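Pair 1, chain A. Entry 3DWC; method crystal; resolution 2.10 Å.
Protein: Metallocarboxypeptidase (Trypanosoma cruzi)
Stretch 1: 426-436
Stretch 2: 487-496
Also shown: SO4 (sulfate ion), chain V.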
# COMPACT_ATOMS: atom_id res chain seq x y z
N GLY A 426 -13.58 -9.44 25.73
CA GLY A 426 -14.30 -9.47 24.43
C GLY A 426 -15.35 -10.54 24.35
O GLY A 426 -16.52 -10.29 23.90
N ALA A 427 -15.01 -11.74 24.83
CA ALA A 427 -15.96 -12.83 24.82
C ALA A 427 -17.16 -12.50 25.71
O ALA A 427 -18.33 -12.85 25.40
CB ALA A 427 -15.28 -14.18 25.23
N MET A 428 -16.90 -11.84 26.83
CA MET A 428 -17.95 -11.43 27.72
C MET A 428 -18.85 -10.34 27.19
O MET A 428 -20.08 -10.39 27.38
CB MET A 428 -17.29 -10.98 29.05
CG MET A 428 -16.69 -12.09 29.79
SD MET A 428 -15.71 -11.55 31.18
CE MET A 428 -14.84 -13.09 31.53
N VAL A 429 -18.25 -9.33 26.53
CA VAL A 429 -18.99 -8.28 25.82
C VAL A 429 -19.91 -8.88 24.77
O VAL A 429 -21.10 -8.55 24.67
CB VAL A 429 -18.03 -7.20 25.18
CG1 VAL A 429 -18.74 -6.30 24.14
CG2 VAL A 429 -17.27 -6.40 26.28
N ALA A 430 -19.37 -9.80 24.00
CA ALA A 430 -20.15 -10.44 22.95
C ALA A 430 -21.41 -11.15 23.48
O ALA A 430 -22.49 -11.02 22.88
CB ALA A 430 -19.27 -11.39 22.15
N ALA A 431 -21.26 -11.87 24.59
CA ALA A 431 -22.35 -12.64 25.20
C ALA A 431 -23.38 -11.73 25.77
O ALA A 431 -24.53 -11.97 25.59
CB ALA A 431 -21.78 -13.58 26.31
N GLN A 432 -22.94 -10.67 26.46
CA GLN A 432 -23.79 -9.65 27.03
C GLN A 432 -24.62 -8.91 25.94
O GLN A 432 -25.78 -8.66 26.11
CB GLN A 432 -22.96 -8.65 27.83
CG GLN A 432 -23.84 -7.65 28.66
CD GLN A 432 -23.10 -7.04 29.86
OE1 GLN A 432 -22.29 -7.71 30.48
NE2 GLN A 432 -23.43 -5.79 30.21
N LEU A 433 -23.97 -8.50 24.88
CA LEU A 433 -24.64 -7.84 23.76
C LEU A 433 -25.71 -8.71 23.08
O LEU A 433 -26.81 -8.24 22.78
CB LEU A 433 -23.57 -7.45 22.72
CG LEU A 433 -23.50 -6.06 22.08
CD1 LEU A 433 -22.92 -6.20 20.64
CD2 LEU A 433 -24.81 -5.17 22.08
N MET A 434 -25.37 -9.95 22.81
CA MET A 434 -26.31 -10.91 22.22
C MET A 434 -27.45 -11.21 23.16
O MET A 434 -28.59 -11.29 22.69
CB MET A 434 -25.63 -12.23 21.79
CG MET A 434 -26.56 -13.23 21.10
SD MET A 434 -27.46 -12.55 19.66
CE MET A 434 -26.25 -12.95 18.35
N SER A 435 -27.20 -11.29 24.47
CA SER A 435 -28.32 -11.46 25.41
C SER A 435 -29.33 -10.36 25.29
O SER A 435 -30.48 -10.62 25.28
CB SER A 435 -27.87 -11.50 26.89
OG SER A 435 -27.14 -12.68 27.09
N CYS A 436 -28.86 -9.11 25.29
CA CYS A 436 -29.69 -7.94 25.07
C CYS A 436 -30.43 -7.95 23.74
O CYS A 436 -31.65 -7.69 23.66
CB CYS A 436 -28.80 -6.68 25.14
SG CYS A 436 -29.73 -5.19 24.84
N LEU A 487 -20.09 -4.31 32.44
CA LEU A 487 -19.67 -5.67 32.03
C LEU A 487 -19.90 -6.67 33.14
O LEU A 487 -19.46 -6.46 34.25
CB LEU A 487 -18.22 -5.71 31.49
CG LEU A 487 -17.67 -7.03 30.89
CD1 LEU A 487 -18.55 -7.59 29.78
CD2 LEU A 487 -16.31 -6.75 30.40
N ASN A 488 -20.66 -7.72 32.81
CA ASN A 488 -21.08 -8.76 33.74
C ASN A 488 -20.76 -10.15 33.15
O ASN A 488 -21.37 -10.55 32.16
CB ASN A 488 -22.58 -8.62 33.97
CG ASN A 488 -23.15 -9.63 34.95
OD1 ASN A 488 -22.50 -10.60 35.29
ND2 ASN A 488 -24.41 -9.40 35.39
N PRO A 489 -19.84 -10.90 33.76
CA PRO A 489 -19.51 -12.21 33.18
C PRO A 489 -20.58 -13.30 33.27
O PRO A 489 -20.37 -14.38 32.73
CB PRO A 489 -18.25 -12.64 33.97
CG PRO A 489 -18.30 -11.92 35.18
CD PRO A 489 -19.00 -10.61 34.92
N GLU A 490 -21.70 -13.05 33.94
CA GLU A 490 -22.74 -14.07 34.05
C GLU A 490 -23.36 -14.43 32.71
O GLU A 490 -23.74 -15.56 32.51
CB GLU A 490 -23.84 -13.65 35.04
CG GLU A 490 -23.35 -13.43 36.46
CD GLU A 490 -22.57 -14.59 37.05
OE1 GLU A 490 -23.03 -15.76 36.97
OE2 GLU A 490 -21.49 -14.30 37.62
N HIS A 491 -23.45 -13.46 31.79
CA HIS A 491 -23.90 -13.75 30.44
C HIS A 491 -23.02 -14.75 29.68
O HIS A 491 -23.54 -15.64 29.00
CB HIS A 491 -24.07 -12.45 29.64
CG HIS A 491 -24.93 -11.43 30.32
ND1 HIS A 491 -26.30 -11.55 30.40
CD2 HIS A 491 -24.61 -10.31 31.00
CE1 HIS A 491 -26.79 -10.52 31.07
NE2 HIS A 491 -25.79 -9.76 31.45
N TYR A 492 -21.70 -14.65 29.86
CA TYR A 492 -20.75 -15.55 29.17
C TYR A 492 -20.91 -16.93 29.76
O TYR A 492 -20.96 -17.90 29.05
CB TYR A 492 -19.33 -15.00 29.41
CG TYR A 492 -18.16 -15.64 28.69
CD1 TYR A 492 -18.26 -16.10 27.37
CD2 TYR A 492 -16.93 -15.71 29.31
CE1 TYR A 492 -17.15 -16.62 26.72
CE2 TYR A 492 -15.82 -16.25 28.65
CZ TYR A 492 -15.94 -16.69 27.37
OH TYR A 492 -14.82 -17.22 26.76
N ARG A 493 -21.00 -17.02 31.08
CA ARG A 493 -21.27 -18.30 31.75
C ARG A 493 -22.54 -19.00 31.23
O ARG A 493 -22.52 -20.17 30.93
CB ARG A 493 -21.38 -18.06 33.29
CG ARG A 493 -21.64 -19.31 34.09
CD ARG A 493 -21.83 -19.05 35.60
NE ARG A 493 -21.96 -20.32 36.29
CZ ARG A 493 -21.90 -20.54 37.60
NH1 ARG A 493 -21.74 -19.56 38.48
NH2 ARG A 493 -22.02 -21.78 38.03
N ARG A 494 -23.66 -18.27 31.20
CA ARG A 494 -24.93 -18.83 30.71
C ARG A 494 -24.87 -19.23 29.26
O ARG A 494 -25.47 -20.22 28.89
CB ARG A 494 -26.08 -17.83 30.83
CG ARG A 494 -26.95 -18.06 31.96
CD ARG A 494 -26.74 -17.13 32.99
NE ARG A 494 -27.18 -15.78 32.63
CZ ARG A 494 -27.47 -14.86 33.54
NH1 ARG A 494 -27.43 -15.18 34.83
NH2 ARG A 494 -27.83 -13.63 33.17
N HIS A 495 -24.19 -18.43 28.44
CA HIS A 495 -23.91 -18.78 27.01
C HIS A 495 -23.14 -20.10 26.89
O HIS A 495 -23.53 -21.00 26.12
CB HIS A 495 -23.08 -17.69 26.33
CG HIS A 495 -22.49 -18.12 25.01
ND1 HIS A 495 -23.27 -18.31 23.89
CD2 HIS A 495 -21.21 -18.35 24.62
CE1 HIS A 495 -22.51 -18.69 22.88
NE2 HIS A 495 -21.25 -18.73 23.30
N LEU A 496 -22.04 -20.21 27.63
CA LEU A 496 -21.24 -21.45 27.58
C LEU A 496 -21.97 -22.69 28.11
O LEU A 496 -21.88 -23.74 27.52
CB LEU A 496 -19.85 -21.25 28.27
CG LEU A 496 -18.87 -20.24 27.61
CD1 LEU A 496 -17.70 -19.99 28.50
CD2 LEU A 496 -18.41 -20.63 26.17
S SO4 V . -26.93 -12.07 36.55
O1 SO4 V . -28.29 -12.11 37.11
O2 SO4 V . -26.06 -11.25 37.41
O3 SO4 V . -26.39 -13.43 36.58
O4 SO4 V . -27.01 -11.57 35.16
O HOH W 1 -20.69 -11.65 29.78
O HOH W 2 -28.39 -14.07 29.81

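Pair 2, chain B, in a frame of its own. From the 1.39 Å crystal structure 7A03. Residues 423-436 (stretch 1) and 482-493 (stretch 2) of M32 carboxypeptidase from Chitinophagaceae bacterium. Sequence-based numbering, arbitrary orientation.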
# COMPACT_ATOMS: atom_id res chain seq x y z
N SER B 423 4.54 -1.12 -6.13
CA SER B 423 5.61 -0.47 -6.86
C SER B 423 5.22 0.91 -7.30
O SER B 423 6.03 1.84 -7.21
CB SER B 423 6.06 -1.29 -8.08
OG SER B 423 6.76 -2.44 -7.65
N LEU B 424 3.96 1.09 -7.72
CA LEU B 424 3.54 2.43 -8.11
C LEU B 424 3.74 3.39 -6.94
O LEU B 424 4.26 4.50 -7.11
CB LEU B 424 2.08 2.42 -8.57
CG LEU B 424 1.76 1.68 -9.88
CD1 LEU B 424 0.25 1.71 -10.17
CD2 LEU B 424 2.53 2.31 -11.02
N GLY B 425 3.40 2.92 -5.73
CA GLY B 425 3.57 3.78 -4.57
C GLY B 425 5.01 4.22 -4.44
O GLY B 425 5.30 5.42 -4.33
N SER B 426 5.94 3.27 -4.54
CA SER B 426 7.35 3.61 -4.39
C SER B 426 7.79 4.61 -5.44
O SER B 426 8.55 5.56 -5.15
CB SER B 426 8.18 2.33 -4.48
OG SER B 426 7.89 1.44 -3.42
N PHE B 427 7.31 4.43 -6.68
CA PHE B 427 7.80 5.28 -7.75
C PHE B 427 7.20 6.67 -7.63
O PHE B 427 7.90 7.68 -7.80
CB PHE B 427 7.57 4.63 -9.11
CG PHE B 427 8.14 3.23 -9.22
CD1 PHE B 427 9.20 2.83 -8.42
CD2 PHE B 427 7.61 2.31 -10.11
CE1 PHE B 427 9.72 1.53 -8.50
CE2 PHE B 427 8.12 1.02 -10.20
CZ PHE B 427 9.18 0.63 -9.39
N TYR B 428 5.92 6.74 -7.20
CA TYR B 428 5.34 8.05 -6.94
C TYR B 428 6.08 8.72 -5.79
O TYR B 428 6.35 9.93 -5.84
CB TYR B 428 3.86 7.95 -6.59
CG TYR B 428 2.89 7.74 -7.74
CD1 TYR B 428 2.81 8.64 -8.78
CD2 TYR B 428 2.03 6.65 -7.74
CE1 TYR B 428 1.90 8.45 -9.82
CE2 TYR B 428 1.13 6.45 -8.76
CZ TYR B 428 1.07 7.35 -9.79
OH TYR B 428 0.17 7.16 -10.82
N ALA B 429 6.48 7.93 -4.78
CA ALA B 429 7.14 8.54 -3.64
C ALA B 429 8.41 9.25 -4.09
O ALA B 429 8.64 10.42 -3.73
CB ALA B 429 7.43 7.49 -2.57
N ALA B 430 9.17 8.60 -4.98
CA ALA B 430 10.43 9.20 -5.41
C ALA B 430 10.16 10.44 -6.24
O ALA B 430 10.79 11.49 -6.03
CB ALA B 430 11.24 8.17 -6.20
N GLN B 431 9.15 10.36 -7.11
CA GLN B 431 8.87 11.50 -7.96
C GLN B 431 8.36 12.65 -7.12
O GLN B 431 8.76 13.81 -7.34
CB GLN B 431 7.86 11.10 -9.05
CG GLN B 431 7.54 12.18 -10.06
CD GLN B 431 7.10 11.60 -11.39
OE1 GLN B 431 7.30 10.41 -11.66
NE2 GLN B 431 6.51 12.44 -12.25
N PHE B 432 7.55 12.34 -6.10
CA PHE B 432 7.04 13.43 -5.27
C PHE B 432 8.17 14.02 -4.44
O PHE B 432 8.29 15.26 -4.34
CB PHE B 432 5.89 12.95 -4.37
CG PHE B 432 4.61 12.60 -5.09
CD1 PHE B 432 4.25 13.21 -6.28
CD2 PHE B 432 3.76 11.64 -4.56
CE1 PHE B 432 3.07 12.87 -6.92
CE2 PHE B 432 2.56 11.30 -5.21
CZ PHE B 432 2.22 11.91 -6.38
N PHE B 433 9.06 13.18 -3.89
CA PHE B 433 10.03 13.74 -2.96
C PHE B 433 11.06 14.57 -3.71
O PHE B 433 11.40 15.69 -3.28
CB PHE B 433 10.70 12.67 -2.11
CG PHE B 433 11.57 13.24 -1.03
CD1 PHE B 433 11.01 13.91 0.06
CD2 PHE B 433 12.96 13.17 -1.13
CE1 PHE B 433 11.82 14.48 1.03
CE2 PHE B 433 13.76 13.72 -0.14
CZ PHE B 433 13.18 14.36 0.94
N THR B 434 11.53 14.07 -4.84
CA THR B 434 12.43 14.86 -5.66
C THR B 434 11.79 16.18 -6.04
O THR B 434 12.43 17.24 -5.95
CB THR B 434 12.85 14.04 -6.87
OG1 THR B 434 13.61 12.91 -6.42
CG2 THR B 434 13.72 14.85 -7.83
N THR B 435 10.49 16.16 -6.36
CA THR B 435 9.84 17.40 -6.72
C THR B 435 9.77 18.33 -5.51
O THR B 435 10.04 19.53 -5.63
CB THR B 435 8.45 17.12 -7.30
OG1 THR B 435 8.60 16.35 -8.50
CG2 THR B 435 7.74 18.43 -7.64
N ALA B 436 9.47 17.77 -4.33
CA ALA B 436 9.45 18.61 -3.14
C ALA B 436 10.82 19.23 -2.91
O ALA B 436 10.91 20.41 -2.55
CB ALA B 436 8.98 17.81 -1.91
N ASN B 482 4.84 16.14 -14.85
CA ASN B 482 5.14 14.92 -15.61
C ASN B 482 4.18 13.82 -15.18
O ASN B 482 3.74 13.80 -14.03
CB ASN B 482 6.57 14.45 -15.34
CG ASN B 482 7.60 15.33 -16.00
OD1 ASN B 482 8.48 15.88 -15.33
ND2 ASN B 482 7.50 15.47 -17.32
N PRO B 483 3.86 12.89 -16.07
CA PRO B 483 3.27 11.63 -15.63
C PRO B 483 4.29 10.85 -14.82
O PRO B 483 5.47 11.22 -14.74
CB PRO B 483 2.95 10.91 -16.95
CG PRO B 483 3.96 11.44 -17.91
CD PRO B 483 4.22 12.87 -17.51
N LEU B 484 3.82 9.76 -14.21
CA LEU B 484 4.72 8.90 -13.45
C LEU B 484 5.87 8.42 -14.32
O LEU B 484 5.66 7.82 -15.38
CB LEU B 484 3.95 7.70 -12.88
CG LEU B 484 4.83 6.69 -12.13
CD1 LEU B 484 5.61 7.38 -11.01
CD2 LEU B 484 4.01 5.52 -11.60
N GLN B 485 7.09 8.70 -13.87
CA GLN B 485 8.30 8.33 -14.59
C GLN B 485 9.22 7.60 -13.64
O GLN B 485 9.65 8.17 -12.62
CB GLN B 485 8.98 9.58 -15.17
CG GLN B 485 8.14 10.21 -16.26
CD GLN B 485 8.68 11.53 -16.75
OE1 GLN B 485 9.35 12.26 -16.02
NE2 GLN B 485 8.38 11.86 -18.00
N PHE B 486 9.53 6.34 -13.96
CA PHE B 486 10.44 5.53 -13.16
C PHE B 486 11.80 6.19 -12.99
O PHE B 486 12.51 5.90 -12.02
CB PHE B 486 10.59 4.15 -13.81
CG PHE B 486 11.63 3.29 -13.15
CD1 PHE B 486 11.34 2.64 -11.95
CD2 PHE B 486 12.89 3.16 -13.69
CE1 PHE B 486 12.29 1.87 -11.32
CE2 PHE B 486 13.85 2.38 -13.06
CZ PHE B 486 13.54 1.73 -11.88
N SER B 487 12.20 7.07 -13.92
CA SER B 487 13.50 7.72 -13.84
C SER B 487 13.75 8.39 -12.48
O SER B 487 14.88 8.42 -11.98
CB SER B 487 13.65 8.73 -14.97
OG SER B 487 12.64 9.72 -14.90
N TYR B 488 12.70 8.94 -11.88
CA TYR B 488 12.87 9.58 -10.58
C TYR B 488 13.35 8.58 -9.53
O TYR B 488 14.29 8.85 -8.76
CB TYR B 488 11.56 10.22 -10.14
CG TYR B 488 11.16 11.49 -10.85
CD1 TYR B 488 10.38 11.46 -11.99
CD2 TYR B 488 11.54 12.74 -10.35
CE1 TYR B 488 10.00 12.63 -12.62
CE2 TYR B 488 11.16 13.91 -10.97
CZ TYR B 488 10.39 13.85 -12.10
OH TYR B 488 10.00 15.02 -12.72
N PHE B 489 12.67 7.42 -9.46
CA PHE B 489 13.11 6.37 -8.55
C PHE B 489 14.52 5.93 -8.88
O PHE B 489 15.34 5.71 -7.97
CB PHE B 489 12.16 5.18 -8.59
CG PHE B 489 12.51 4.12 -7.60
CD1 PHE B 489 12.03 4.19 -6.29
CD2 PHE B 489 13.31 3.06 -7.95
CE1 PHE B 489 12.37 3.21 -5.36
CE2 PHE B 489 13.65 2.08 -7.02
CZ PHE B 489 13.17 2.15 -5.73
N LEU B 490 14.84 5.80 -10.17
CA LEU B 490 16.18 5.35 -10.53
C LEU B 490 17.23 6.32 -10.03
O LEU B 490 18.24 5.91 -9.46
CB LEU B 490 16.30 5.13 -12.04
CG LEU B 490 17.68 4.63 -12.51
CD1 LEU B 490 18.05 3.34 -11.80
CD2 LEU B 490 17.77 4.46 -14.02
N ASP B 491 17.02 7.62 -10.25
CA ASP B 491 18.03 8.60 -9.84
C ASP B 491 18.19 8.61 -8.33
O ASP B 491 19.31 8.71 -7.82
CB ASP B 491 17.68 10.01 -10.33
CG ASP B 491 17.70 10.13 -11.85
OD1 ASP B 491 18.15 9.18 -12.52
OD2 ASP B 491 17.28 11.20 -12.34
N TYR B 492 17.08 8.47 -7.61
CA TYR B 492 17.13 8.40 -6.15
C TYR B 492 17.91 7.17 -5.69
O TYR B 492 18.78 7.25 -4.80
CB TYR B 492 15.68 8.37 -5.64
CG TYR B 492 15.47 7.62 -4.34
CD1 TYR B 492 15.83 8.20 -3.12
CD2 TYR B 492 14.87 6.36 -4.32
CE1 TYR B 492 15.64 7.53 -1.93
CE2 TYR B 492 14.68 5.68 -3.12
CZ TYR B 492 15.07 6.28 -1.94
OH TYR B 492 14.87 5.63 -0.75
N ALA B 493 17.66 6.02 -6.33
CA ALA B 493 18.29 4.77 -5.92
C ALA B 493 19.76 4.74 -6.30
O ALA B 493 20.61 4.32 -5.50
CB ALA B 493 17.55 3.61 -6.58
O HOH W 3 9.78 7.14 -10.09
O HOH W 4 14.84 11.56 -8.38
O HOH W 5 9.79 17.42 -10.76

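In both pairs a helix of stretch 1 packs against a loop that turns into a second helix. The helix axes cross at 80° in pair 1 and 75° in pair 2, and approach to 7.8 and 7.6 Å. The central backbones superpose with an RMSD of 0.2 Å.

The close point is the same alanine. A431(A) matches A430(B), and CA-to-CB points toward the other helix in each. A431(A) CB lies 3.6 Å from Y492(A) CA, and A430(B) CB lies 3.5 Å from F489(B) CA. The small side chain rests almost on the opposing backbone. H495(A) matches Y492(B); H495(A) CB lies 4.3 Å from A431(A) CB, and Y492(B) CD2 lies 4.5 Å from A430(B) CB.

Q432(A) matches Q431(B), with nearly the same extended conformation. Its amide oxygen accepts from the loop backbone: N488(A) N to Q432(A) OE1 is 2.8 Å, and Q485(B) N to Q431(B) OE1 is also 2.8 Å. This pins the loop to the first helix just ahead of the second.

A water sits at the same junction. Water 1 donates to M428(A) O and N488(A) O and accepts a weak bond from Y492(A) N. Water 3 does the same with F427(B) O, Q485(B) O and F489(B) N, the last bond not weak.

L487(A) and L484(B) match in place and rotamer. L487(A) CD1 lies 3.7 Å from M428(A) CB. L484(B) CD1 lies 3.9 Å from F427(B) CB, and L484(B) CD2 lies over the face of the Y428(B) ring. There pair 1 has V429(A), whose CG2 is 3.9 Å from L487(A) CD1.

M428(A) and F427(B) solve the next position differently. The methionine runs out extended beyond CB (chi2 and chi3 both t): its SD is 3.9 Å from P489(A) CB, and its CG 3.7 Å from Y492(A) CD2. Pair 2 has three phenylalanines here. The edge of F486(B) meets the face of F427(B), and the edge of F427(B) meets the face of F489(B).

Y492(A) matches F489(B). A427(A) CB is 3.4 Å from Y492(A) CZ. The matching S426(B) is more distant, its CB 4.4 Å from F489(B) CE1.

CA-to-CB of H491(A) and of Y488(B) points toward the first helix. H491(A) CD2 is 3.5 Å from Q432(A) OE1. Y488(B) fits as a knob among A430(B), Q431(B), T434(B) and T435(B), with Q431(B) CG over its ring face. S435(A) matches T434(B). S435(A) OG is 3.6 Å from H491(A) ND1, whereas T434(B) CB meets the edge of the Y488(B) ring, 3.9 Å from Y488(B) CD2.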